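Local coordinates for possible substrate binding protein of ABC transporter system (Rhodopseudomonas palustris, PDB 3N0X) that probably binds a branched-chain amino acid or a related small solute in the periplasm for delivery to an ABC importer, at residues Ala63-Ala68 / Leu87-Val92; Asp129-Ala134 / Lys162-Lys167. One frame throughout, in Å; residues are numbered along the deposited sequence. Where two conformers were deposited one is given.

Interaction 1 of 2, residues Ala63-Ala68 / Leu87-Val92; sequences AALAEA and LADLPV
Leu-65 and Val-92 meet where the short helical segments 63-68 and 87-92 run roughly parallel, their axes 9.3 Å apart at closest approach and crossing at -30°, with helix 83-96 kinked at Pro-91 and Val-92. The other helix is 58-70, its neighbour in the lobe built on the sheet that includes strand 5-11, a Rossmann-like layering familiar in periplasmic binding proteins. Leu-65 has CG anti to the backbone N (chi1 -180°), and its second torsion puts CD2 at the extended end, which carries this methyl onto the turn at Asp-89, 3.7 Å from Asp-89 CB. It also lies 3.7 Å from the backbone O of Asp-89, which accepts a three-residue bond from Val-92 N at the kink. Val-92 passes Leu-65 in the opposite direction, so that Leu-65 CG and Val-92 CG1 come to 4.0 Å. The same CG1 methyl lies 3.7 Å from Ala-66 N and beside Ala-66 CB. Asp-89 OD2 hydrogen-bonds Ser-61 OG, two residues before segment 63-68 on the same helix. Aliphatic carbons and backbone, meeting without a hydrogen bond, fix no direction between the segments; the Asp-89–Ser-61 bond supplies one between the same two helices.

Interaction 2 of 2, residues Asp129-Ala134 / Lys162-Lys167; sequences DAISNA and KEALAK
The backbone O of Asp-129 is gripped twice by Asn-133, from opposite faces of its carbonyl plane: by the ordinary helical N-H, with Asn-133 N at 3.2 Å, and by the side-chain amide, with Asn-133 ND2 at 2.9 Å. The latter bond is nearly straight at the hydrogen (174°). Its donor stands well above the carbonyl plane, whereas the acceptor lies in the plane of the Asn-133 amide. This doubly held carbonyl belongs to helix 126-137, which packs against helix 152-165 in the lobe containing the parallel sheet of strands 142-149, 171-178, 202-207 and 229-233, an alpha/beta arrangement of the periplasmic binding protein type. The other end of the amide is fixed too, since Asn-133 OD1 accepts from Ala-253 N and Trp-206 NE1; together these bonds restrain the rotation of the side chain and link the helix to strands 202-207 and 251-254.

Toward helix 152-165 the chemistry turns apolar. Ala-164 CB packs into the angle between two residues one turn apart, 3.8 Å from Ala-134 CB and 3.9 Å from Ile-131 CG2. Ile-131 offers that branch because CG2 lies anti to its backbone N, with CG1 placed beside the N (chi1 -69°). Small side chains let the backbones come close, the CA atoms of Ala-134 and Leu-165 being 5.2 Å apart. Leu-165 leaves its helix to one side and bends its CD1 branch in toward Ala-134; its side chain also touches Leu-172, so helix 152-165 packs on strand 171-178, an outermost strand of that sheet. No hydrogen bond crosses between the segments; Leu-165 CD1 rests 3.8 Å from Ala-134 O and 4.1 Å from Ala-134 CB.

Interactions 1 and 2 share a topology: each packs two consecutive helices of an alpha/beta lobe, with strand 76-79 lying between helices 58-70 and 83-96, and strand 142-149 between helices 126-137 and 152-165. Their centres are 33 Å apart, on opposite sides of the chain's centre, and their nearest atoms remain about 15 Å apart. They follow in series along the chain. Interaction 1 spaces its helices with branched side chains, whereas interaction 2 relies on facing alanines for a closer approach; in both, polar side chains reach partners beyond the paired segments. In this family the ligand binds in the cleft between the lobes; both contacts are helix packing within a lobe.

Interaction 1 of 2, residues Ala63-Ala68 / Leu87-Val92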
ATOM      1  N   ALA A  63      23.314   4.409  -4.006  1.00 19.46           N
ATOM      2  CA  ALA A  63      24.287   5.494  -3.852  1.00 21.02           C
ATOM      3  C   ALA A  63      23.707   6.705  -3.114  1.00 20.41           C
ATOM      4  O   ALA A  63      24.363   7.291  -2.217  1.00 19.64           O
ATOM      5  CB  ALA A  63      24.881   5.900  -5.225  1.00 21.55           C
ATOM      6  N   ALA A  64      22.475   7.087  -3.464  1.00 19.60           N
ATOM      7  CA  ALA A  64      21.794   8.222  -2.792  1.00 17.96           C
ATOM      8  C   ALA A  64      21.614   7.969  -1.314  1.00 16.58           C
ATOM      9  O   ALA A  64      21.826   8.839  -0.484  1.00 17.50           O
ATOM     10  CB  ALA A  64      20.443   8.484  -3.433  1.00 17.53           C
ATOM     11  N   LEU A  65      21.235   6.750  -0.968  1.00 17.52           N
ATOM     12  CA  LEU A  65      20.983   6.436   0.432  1.00 15.63           C
ATOM     13  C   LEU A  65      22.276   6.427   1.246  1.00 16.47           C
ATOM     14  O   LEU A  65      22.310   6.920   2.361  1.00 16.79           O
ATOM     15  CB  LEU A  65      20.244   5.103   0.587  1.00 16.05           C
ATOM     16  CG  LEU A  65      19.921   4.667   2.020  1.00 16.14           C
ATOM     17  CD1 LEU A  65      19.078   5.745   2.753  1.00 17.51           C
ATOM     18  CD2 LEU A  65      19.213   3.294   2.064  1.00 16.35           C
ATOM     19  N   ALA A  66      23.327   5.837   0.679  1.00 18.51           N
ATOM     20  CA  ALA A  66      24.625   5.874   1.315  1.00 19.91           C
ATOM     21  C   ALA A  66      25.082   7.311   1.527  1.00 19.44           C
ATOM     22  O   ALA A  66      25.546   7.686   2.595  1.00 20.62           O
ATOM     23  CB  ALA A  66      25.657   5.093   0.477  1.00 19.91           C
ATOM     24  N   GLU A  67      24.921   8.129   0.495  1.00 19.68           N
ATOM     25  CA  GLU A  67      25.267   9.538   0.608  1.00 21.65           C
ATOM     26  C   GLU A  67      24.472  10.242   1.716  1.00 20.04           C
ATOM     27  O   GLU A  67      25.001  11.078   2.461  1.00 21.53           O
ATOM     28  CB  GLU A  67      25.041  10.246  -0.731  1.00 22.61           C
ATOM     29  CG  GLU A  67      25.500  11.694  -0.718  1.00 30.75           C
ATOM     30  CD  GLU A  67      25.430  12.341  -2.092  1.00 38.56           C
ATOM     31  OE1 GLU A  67      24.328  12.784  -2.489  1.00 41.73           O
ATOM     32  OE2 GLU A  67      26.492  12.435  -2.751  1.00 44.50           O
ATOM     33  N   ALA A  68      23.202   9.892   1.845  1.00 19.25           N
ATOM     34  CA  ALA A  68      22.367  10.472   2.887  1.00 18.42           C
ATOM     35  C   ALA A  68      22.887  10.172   4.270  1.00 18.99           C
ATOM     36  O   ALA A  68      22.943  11.056   5.113  1.00 20.99           O
ATOM     37  CB  ALA A  68      20.917   9.998   2.743  1.00 18.14           C
ATOM     38  N   LEU A  87      14.500  -2.583  -2.527  1.00 16.92           N
ATOM     39  CA  LEU A  87      15.169  -3.862  -2.228  1.00 18.04           C
ATOM     40  C   LEU A  87      16.699  -3.719  -2.334  1.00 18.38           C
ATOM     41  O   LEU A  87      17.448  -4.228  -1.474  1.00 17.79           O
ATOM     42  CB  LEU A  87      14.656  -4.948  -3.170  1.00 17.17           C
ATOM     43  CG  LEU A  87      13.318  -5.539  -2.805  1.00 16.33           C
ATOM     44  CD1 LEU A  87      12.584  -6.111  -4.072  1.00 20.87           C
ATOM     45  CD2 LEU A  87      13.506  -6.588  -1.629  1.00 15.74           C
ATOM     46  N   ALA A  88      17.166  -2.971  -3.333  1.00 18.04           N
ATOM     47  CA  ALA A  88      18.588  -2.723  -3.496  1.00 19.92           C
ATOM     48  C   ALA A  88      19.160  -1.921  -2.342  1.00 19.56           C
ATOM     49  O   ALA A  88      20.339  -2.054  -2.006  1.00 21.09           O
ATOM     50  CB  ALA A  88      18.888  -1.973  -4.811  1.00 20.86           C
ATOM     51  N   ASP A  89      18.327  -1.073  -1.757  1.00 16.43           N
ATOM     52  CA  ASP A  89      18.759  -0.201  -0.674  1.00 15.91           C
ATOM     53  C   ASP A  89      18.865  -0.876   0.698  1.00 17.48           C
ATOM     54  O   ASP A  89      19.530  -0.344   1.573  1.00 17.29           O
ATOM     55  CB  ASP A  89      17.805   0.982  -0.523  1.00 16.15           C
ATOM     56  CG  ASP A  89      17.849   1.936  -1.668  1.00 17.56           C
ATOM     57  OD1 ASP A  89      18.801   1.880  -2.476  1.00 18.92           O
ATOM     58  OD2 ASP A  89      16.851   2.702  -1.797  1.00 17.70           O
ATOM     59  N   LEU A  90      18.190  -2.010   0.897  1.00 16.77           N
ATOM     60  CA  LEU A  90      18.120  -2.568   2.248  1.00 15.83           C
ATOM     61  C   LEU A  90      19.523  -2.836   2.850  1.00 16.47           C
ATOM     62  O   LEU A  90      19.773  -2.495   3.994  1.00 17.92           O
ATOM     63  CB  LEU A  90      17.247  -3.821   2.297  1.00 16.32           C
ATOM     64  CG  LEU A  90      15.871  -3.680   1.653  1.00 15.45           C
ATOM     65  CD1 LEU A  90      15.109  -5.024   1.821  1.00 15.91           C
ATOM     66  CD2 LEU A  90      15.052  -2.537   2.208  1.00 15.32           C
ATOM     67  N   PRO A  91      20.457  -3.424   2.066  1.00 17.43           N
ATOM     68  CA  PRO A  91      21.789  -3.690   2.629  1.00 17.52           C
ATOM     69  C   PRO A  91      22.565  -2.428   2.993  1.00 18.76           C
ATOM     70  O   PRO A  91      23.464  -2.485   3.839  1.00 19.24           O
ATOM     71  CB  PRO A  91      22.514  -4.460   1.492  1.00 19.69           C
ATOM     72  CG  PRO A  91      21.452  -4.951   0.654  1.00 21.00           C
ATOM     73  CD  PRO A  91      20.292  -4.059   0.756  1.00 19.20           C
ATOM     74  N   VAL A  92      22.223  -1.300   2.373  1.00 17.67           N
ATOM     75  CA  VAL A  92      22.865  -0.021   2.695  1.00 18.78           C
ATOM     76  C   VAL A  92      22.519   0.434   4.117  1.00 17.30           C
ATOM     77  O   VAL A  92      23.361   0.960   4.847  1.00 18.77           O
ATOM     78  CB  VAL A  92      22.494   1.061   1.658  1.00 18.99           C
ATOM     79  CG1 VAL A  92      23.174   2.373   1.989  1.00 20.13           C
ATOM     80  CG2 VAL A  92      22.865   0.564   0.247  1.00 20.10           C
TER

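Interaction 2 of 2, residues Asp129-Ala134 / Lys162-Lys167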
ATOM      1  N   ASP A 129      -2.541  -6.143   0.682  1.00 11.53           N
ATOM      2  CA  ASP A 129      -3.526  -5.884  -0.371  1.00 12.11           C
ATOM      3  C   ASP A 129      -4.395  -7.145  -0.654  1.00 12.60           C
ATOM      4  O   ASP A 129      -5.614  -7.125  -0.592  1.00 14.28           O
ATOM      5  CB  ASP A 129      -2.842  -5.370  -1.633  1.00 14.72           C
ATOM      6  CG  ASP A 129      -2.527  -3.872  -1.568  1.00 17.05           C
ATOM      7  OD1 ASP A 129      -3.207  -3.148  -0.810  1.00 16.26           O
ATOM      8  OD2 ASP A 129      -1.663  -3.425  -2.350  1.00 19.69           O
ATOM      9  N   ALA A 130      -3.737  -8.277  -0.899  1.00 12.85           N
ATOM     10  CA  ALA A 130      -4.442  -9.464  -1.295  1.00 13.58           C
ATOM     11  C   ALA A 130      -5.315 -10.011  -0.179  1.00 12.56           C
ATOM     12  O   ALA A 130      -6.457 -10.386  -0.400  1.00 13.48           O
ATOM     13  CB  ALA A 130      -3.405 -10.529  -1.788  1.00 13.98           C
ATOM     14  N   ILE A 131      -4.764 -10.042   1.032  1.00 12.48           N
ATOM     15  CA  ILE A 131      -5.480 -10.536   2.169  1.00 12.21           C
ATOM     16  C   ILE A 131      -6.712  -9.683   2.504  1.00 13.08           C
ATOM     17  O   ILE A 131      -7.801 -10.212   2.780  1.00 12.79           O
ATOM     18  CB  ILE A 131      -4.504 -10.670   3.384  1.00 12.90           C
ATOM     19  CG1 ILE A 131      -3.518 -11.792   3.113  1.00 14.85           C
ATOM     20  CG2 ILE A 131      -5.269 -10.911   4.676  1.00 13.41           C
ATOM     21  CD1 ILE A 131      -2.275 -11.801   4.034  1.00 14.38           C
ATOM     22  N   SER A 132      -6.537  -8.366   2.518  1.00 13.08           N
ATOM     23  CA  SER A 132      -7.660  -7.492   2.764  1.00 13.30           C
ATOM     24  C   SER A 132      -8.796  -7.758   1.759  1.00 12.20           C
ATOM     25  O   SER A 132      -9.967  -7.707   2.123  1.00 11.87           O
ATOM     26  CB  SER A 132      -7.237  -6.012   2.723  1.00 13.00           C
ATOM     27  OG  SER A 132      -6.799  -5.601   1.434  1.00 12.48           O
ATOM     28  N   ASN A 133      -8.470  -7.994   0.498  1.00 11.61           N
ATOM     29  CA  ASN A 133      -9.502  -8.339  -0.483  1.00 10.87           C
ATOM     30  C   ASN A 133     -10.250  -9.621  -0.159  1.00 12.42           C
ATOM     31  O   ASN A 133     -11.469  -9.689  -0.250  1.00 12.27           O
ATOM     32  CB  ASN A 133      -8.920  -8.345  -1.899  1.00 10.90           C
ATOM     33  CG  ASN A 133      -8.861  -6.963  -2.491  1.00 13.19           C
ATOM     34  OD1 ASN A 133      -9.814  -6.545  -3.177  1.00 11.96           O
ATOM     35  ND2 ASN A 133      -7.793  -6.218  -2.207  1.00 13.48           N
ATOM     36  N   ALA A 134      -9.515 -10.646   0.266  1.00 12.24           N
ATOM     37  CA  ALA A 134     -10.141 -11.921   0.620  1.00 11.55           C
ATOM     38  C   ALA A 134     -11.067 -11.765   1.814  1.00 13.57           C
ATOM     39  O   ALA A 134     -12.180 -12.300   1.826  1.00 13.56           O
ATOM     40  CB  ALA A 134      -9.071 -12.992   0.908  1.00 13.87           C
ATOM     41  N   LYS A 162      -5.773 -16.726  -1.266  1.00 14.82           N
ATOM     42  CA  LYS A 162      -6.323 -18.090  -1.103  1.00 15.15           C
ATOM     43  C   LYS A 162      -6.205 -18.558   0.343  1.00 16.37           C
ATOM     44  O   LYS A 162      -7.137 -19.089   0.911  1.00 17.97           O
ATOM     45  CB  LYS A 162      -5.596 -19.049  -2.046  1.00 18.00           C
ATOM     46  CG  LYS A 162      -5.928 -20.527  -1.926  1.00 23.03           C
ATOM     47  CD  LYS A 162      -5.125 -21.238  -3.017  1.00 27.21           C
ATOM     48  CE  LYS A 162      -5.430 -22.717  -3.119  1.00 33.98           C
ATOM     49  NZ  LYS A 162      -4.660 -23.256  -4.283  1.00 35.25           N
ATOM     50  N   GLU A 163      -5.071 -18.292   0.954  1.00 15.78           N
ATOM     51  CA  GLU A 163      -4.892 -18.689   2.342  0.50 16.48           C
ATOM     52  C   GLU A 163      -5.853 -17.926   3.267  1.00 16.85           C
ATOM     53  O   GLU A 163      -6.473 -18.540   4.150  1.00 18.56           O
ATOM     54  CB  GLU A 163      -3.426 -18.570   2.739  0.50 18.04           C
ATOM     55  CG  GLU A 163      -3.122 -18.915   4.194  0.50 20.04           C
ATOM     56  CD  GLU A 163      -3.441 -20.360   4.598  0.50 25.68           C
ATOM     57  OE1 GLU A 163      -3.467 -21.275   3.737  0.50 28.55           O
ATOM     58  OE2 GLU A 163      -3.649 -20.577   5.813  0.50 32.58           O
ATOM     59  N   ALA A 164      -5.998 -16.600   3.087  1.00 15.78           N
ATOM     60  CA  ALA A 164      -6.969 -15.848   3.877  1.00 14.81           C
ATOM     61  C   ALA A 164      -8.416 -16.264   3.628  1.00 14.95           C
ATOM     62  O   ALA A 164      -9.260 -16.253   4.531  1.00 17.47           O
ATOM     63  CB  ALA A 164      -6.797 -14.317   3.632  1.00 16.46           C
ATOM     64  N   LEU A 165      -8.716 -16.582   2.373  1.00 16.85           N
ATOM     65  CA  LEU A 165     -10.063 -16.917   1.985  1.00 16.41           C
ATOM     66  C   LEU A 165     -10.529 -18.172   2.685  1.00 18.55           C
ATOM     67  O   LEU A 165     -11.725 -18.309   2.960  1.00 18.05           O
ATOM     68  CB  LEU A 165     -10.168 -17.075   0.478  1.00 16.29           C
ATOM     69  CG  LEU A 165     -11.606 -17.036  -0.057  1.00 16.52           C
ATOM     70  CD1 LEU A 165     -12.061 -15.556  -0.146  1.00 13.24           C
ATOM     71  CD2 LEU A 165     -11.687 -17.750  -1.444  1.00 18.89           C
ATOM     72  N   ALA A 166      -9.592 -19.071   2.975  1.00 20.51           N
ATOM     73  CA  ALA A 166      -9.941 -20.385   3.557  1.00 24.08           C
ATOM     74  C   ALA A 166     -10.665 -20.284   4.894  1.00 26.94           C
ATOM     75  O   ALA A 166     -11.506 -21.115   5.205  1.00 30.08           O
ATOM     76  CB  ALA A 166      -8.679 -21.299   3.656  1.00 25.13           C
ATOM     77  N   LYS A 167     -10.411 -19.222   5.647  1.00 26.62           N
ATOM     78  CA  LYS A 167     -11.003 -19.050   6.946  1.00 29.74           C
ATOM     79  C   LYS A 167     -12.333 -18.260   6.893  1.00 29.27           C
ATOM     80  O   LYS A 167     -13.002 -18.103   7.915  1.00 30.67           O
ATOM     81  CB  LYS A 167      -9.975 -18.360   7.858  1.00 32.18           C
ATOM     82  CG  LYS A 167      -8.510 -18.551   7.365  1.00 36.94           C
TER